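Local atomic coordinates of rhomboid protease GlpG (Haemophilus influenzae, PDB entry 2NR9), a protein that probably cleaves transmembrane segments of other proteins within the membrane, as a rhomboid protease with a serine-histidine catalytic dyad. Residues Y36-P41 / Y53-L58. The protein carries 2 engineered substitutions. Sequence-based numbering, arbitrary orientation.
Sequences YLMHYP and YISHTL. With PA6 ((R)-2-(formyloxy)-3-(phosphonooxy)propyl pentanoate), chain B.
Met38, Tyr53 and Tyr40 carry most of the buried surface where the end of helix 31-38 meets the short helical turn of 53-58, in the predicted periplasmic part, up to the predicted start of the second transmembrane helix at Leu58. Met38 leans over Ser55 and reaches Leu58. Bent at chi2 as well, its chain turns at chi3 (-88°), which places CE 3.7 Å from Leu58 CB, the two side chains crossing at about a right angle. SD lies 3.9 Å from Ser55 CB and faces the lipid PA6, whose O31 is 3.3 Å away; Ser55 CB touches the acyl carbon C33 of the same lipid. On the backbone side, Ser55 OG lies 2.8 Å from Met38 O and also within hydrogen-bonding reach of Trp51 O; its single proton can serve only one of these carbonyls at a time.

With CG anti to the backbone N (chi1 -168°), the Tyr40 ring meets two aromatic neighbours, Tyr53 and His56. The edge of Tyr53 is turned toward the Tyr40 face in an offset edge-to-face pair, planes at 89°; Tyr40 OH lies at the Tyr53 edge, near its plane, 3.6 Å from Tyr53 CD2. The pair with His56 is also offset edge-to-face; His56 CD2 lies at the Tyr40 edge, 4.0 Å from Tyr40 CD1. Pro41 adds a CH-pi contact, CG standing 4.0 Å from the Tyr53 centroid and over its face. Tyr53 OH is bonded to Asp47 O, whereas Tyr40 OH is buried by the contact without a polar partner in the model.

Beyond the cluster, Phe112 packs edge-to-face with His56, whose side chain lies about 9 Å from that of the nucleophile Ser116. Chemically, the contact divides into an aromatic cluster and an apolar, lipid-facing methionine-leucine patch, joining helix 31-38 and its following loop to 53-58.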
loop_
_atom_site.group_PDB
_atom_site.type_symbol
_atom_site.label_atom_id
_atom_site.label_comp_id
_atom_site.label_asym_id
_atom_site.label_seq_id
_atom_site.Cartn_x
_atom_site.Cartn_y
_atom_site.Cartn_z
ATOM N N TYR A 36 0.550 20.457 2.475
ATOM C CA TYR A 36 -0.723 21.164 2.308
ATOM C C TYR A 36 -1.517 20.692 1.086
ATOM O O TYR A 36 -2.744 20.613 1.121
ATOM C CB TYR A 36 -0.505 22.675 2.218
ATOM C CG TYR A 36 -1.708 23.412 1.664
ATOM C CD1 TYR A 36 -1.736 23.840 0.340
ATOM C CD2 TYR A 36 -2.859 23.569 2.426
ATOM C CE1 TYR A 36 -2.852 24.468 -0.186
ATOM C CE2 TYR A 36 -3.979 24.190 1.909
ATOM C CZ TYR A 36 -3.970 24.643 0.605
ATOM O OH TYR A 36 -5.083 25.275 0.094
ATOM N N LEU A 37 -0.814 20.446 -0.008
ATOM C CA LEU A 37 -1.445 20.022 -1.249
ATOM C C LEU A 37 -1.797 18.535 -1.242
ATOM O O LEU A 37 -2.750 18.113 -1.897
ATOM C CB LEU A 37 -0.505 20.305 -2.428
ATOM C CG LEU A 37 -1.022 20.047 -3.848
ATOM C CD1 LEU A 37 0.105 20.221 -4.858
ATOM C CD2 LEU A 37 -1.618 18.662 -3.966
ATOM N N MET A 38 -1.071 17.759 -0.442
ATOM C CA MET A 38 -1.158 16.295 -0.506
ATOM C C MET A 38 -1.992 15.603 0.572
ATOM O O MET A 38 -2.395 14.458 0.396
ATOM C CB MET A 38 0.255 15.711 -0.517
ATOM C CG MET A 38 1.156 16.353 -1.549
ATOM S SD MET A 38 1.086 15.557 -3.156
ATOM C CE MET A 38 2.352 14.301 -2.918
ATOM N N HIS A 39 -2.248 16.283 1.684
ATOM C CA HIS A 39 -2.969 15.646 2.781
ATOM C C HIS A 39 -4.416 15.306 2.459
ATOM O O HIS A 39 -5.037 15.925 1.589
ATOM C CB HIS A 39 -2.882 16.468 4.072
ATOM C CG HIS A 39 -3.625 17.764 4.020
ATOM N ND1 HIS A 39 -5.003 17.831 4.039
ATOM C CD2 HIS A 39 -3.186 19.043 4.052
ATOM C CE1 HIS A 39 -5.379 19.097 4.016
ATOM N NE2 HIS A 39 -4.295 19.853 4.036
ATOM N N TYR A 40 -4.941 14.307 3.161
ATOM C CA TYR A 40 -6.329 13.890 2.997
ATOM C C TYR A 40 -7.214 15.103 3.279
ATOM O O TYR A 40 -6.841 15.972 4.070
ATOM C CB TYR A 40 -6.649 12.756 3.981
ATOM C CG TYR A 40 -7.968 12.054 3.723
ATOM C CD1 TYR A 40 -8.033 10.934 2.900
ATOM C CD2 TYR A 40 -9.137 12.489 4.329
ATOM C CE1 TYR A 40 -9.234 10.288 2.662
ATOM C CE2 TYR A 40 -10.350 11.851 4.096
ATOM C CZ TYR A 40 -10.390 10.750 3.266
ATOM O OH TYR A 40 -11.591 10.124 3.024
ATOM N N PRO A 41 -8.376 15.189 2.607
ATOM C CA PRO A 41 -9.256 16.321 2.833
ATOM C C PRO A 41 -9.534 16.527 4.320
ATOM O O PRO A 41 -9.899 15.585 5.021
ATOM C CB PRO A 41 -10.537 15.918 2.098
ATOM C CG PRO A 41 -10.074 15.020 1.022
ATOM C CD PRO A 41 -8.932 14.246 1.623
ATOM N N TYR A 53 -7.657 12.187 -1.835
ATOM C CA TYR A 53 -8.053 10.867 -1.343
ATOM C C TYR A 53 -6.961 9.823 -1.561
ATOM O O TYR A 53 -6.999 8.743 -0.968
ATOM C CB TYR A 53 -9.353 10.408 -2.014
ATOM C CG TYR A 53 -10.530 11.275 -1.671
ATOM C CD1 TYR A 53 -11.002 12.225 -2.567
ATOM C CD2 TYR A 53 -11.107 11.219 -0.411
ATOM C CE1 TYR A 53 -12.062 13.053 -2.237
ATOM C CE2 TYR A 53 -12.163 12.036 -0.070
ATOM C CZ TYR A 53 -12.637 12.952 -0.987
ATOM O OH TYR A 53 -13.685 13.770 -0.647
ATOM N N ILE A 54 -5.981 10.158 -2.398
ATOM C CA ILE A 54 -4.917 9.227 -2.752
ATOM C C ILE A 54 -3.513 9.786 -2.478
ATOM O O ILE A 54 -2.631 9.058 -2.026
ATOM C CB ILE A 54 -4.985 8.858 -4.264
ATOM C CG1 ILE A 54 -6.419 8.511 -4.677
ATOM C CG2 ILE A 54 -4.029 7.722 -4.591
ATOM C CD1 ILE A 54 -7.002 7.333 -3.941
ATOM N N SER A 55 -3.327 11.084 -2.727
ATOM C CA SER A 55 -2.003 11.715 -2.648
ATOM C C SER A 55 -1.272 11.596 -1.316
ATOM O O SER A 55 -0.047 11.633 -1.278
ATOM C CB SER A 55 -2.054 13.180 -3.106
ATOM O OG SER A 55 -2.921 13.960 -2.290
ATOM N N HIS A 56 -2.019 11.481 -0.225
ATOM C CA HIS A 56 -1.415 11.380 1.100
ATOM C C HIS A 56 -0.404 10.232 1.198
ATOM O O HIS A 56 0.464 10.233 2.075
ATOM C CB HIS A 56 -2.502 11.213 2.168
ATOM C CG HIS A 56 -3.416 10.049 1.924
ATOM N ND1 HIS A 56 -3.162 8.786 2.411
ATOM C CD2 HIS A 56 -4.572 9.954 1.222
ATOM C CE1 HIS A 56 -4.139 7.971 2.056
ATOM N NE2 HIS A 56 -4.998 8.652 1.317
ATOM N N THR A 57 -0.495 9.283 0.265
ATOM C CA THR A 57 0.362 8.094 0.273
ATOM C C THR A 57 1.750 8.344 -0.306
ATOM O O THR A 57 2.628 7.493 -0.211
ATOM C CB THR A 57 -0.270 6.944 -0.534
ATOM O OG1 THR A 57 -0.323 7.307 -1.921
ATOM C CG2 THR A 57 -1.665 6.632 -0.028
ATOM N N LEU A 58 1.928 9.496 -0.935
ATOM C CA LEU A 58 3.187 9.838 -1.589
ATOM C C LEU A 58 4.141 10.649 -0.705
ATOM O O LEU A 58 5.242 11.002 -1.135
ATOM C CB LEU A 58 2.897 10.612 -2.874
ATOM C CG LEU A 58 2.656 9.862 -4.196
ATOM C CD1 LEU A 58 2.256 8.407 -4.025
ATOM C CD2 LEU A 58 1.689 10.623 -5.103
HETATM O O32 PA6 B . -1.291 15.946 -6.933
HETATM C C31 PA6 B . -0.674 14.893 -6.943
HETATM C C32 PA6 B . -1.275 13.660 -7.579
HETATM C C33 PA6 B . -1.517 12.595 -6.516
HETATM C C34 PA6 B . -2.412 11.484 -7.049
HETATM C C35 PA6 B . -1.604 10.453 -7.807
HETATM O O31 PA6 B . 0.649 14.842 -6.331
HETATM C C3 PA6 B . 1.797 14.474 -7.099
HETATM C C2 PA6 B . 2.291 15.667 -7.914
HETATM O O21 PA6 B . 3.362 16.315 -7.229
HETATM C C21 PA6 B . 4.739 16.013 -7.588
HETATM O O22 PA6 B . 5.366 16.776 -8.306
HETATM C C1 PA6 B . 2.789 15.181 -9.268
HETATM O O11 PA6 B . 2.525 13.787 -9.399
HETATM P P PA6 B . 1.565 13.260 -10.575
HETATM O O13 PA6 B . 1.566 11.758 -10.407
HETATM O O14 PA6 B . 0.240 13.925 -10.280
HETATM O O12 PA6 B . 2.237 13.747 -11.837
#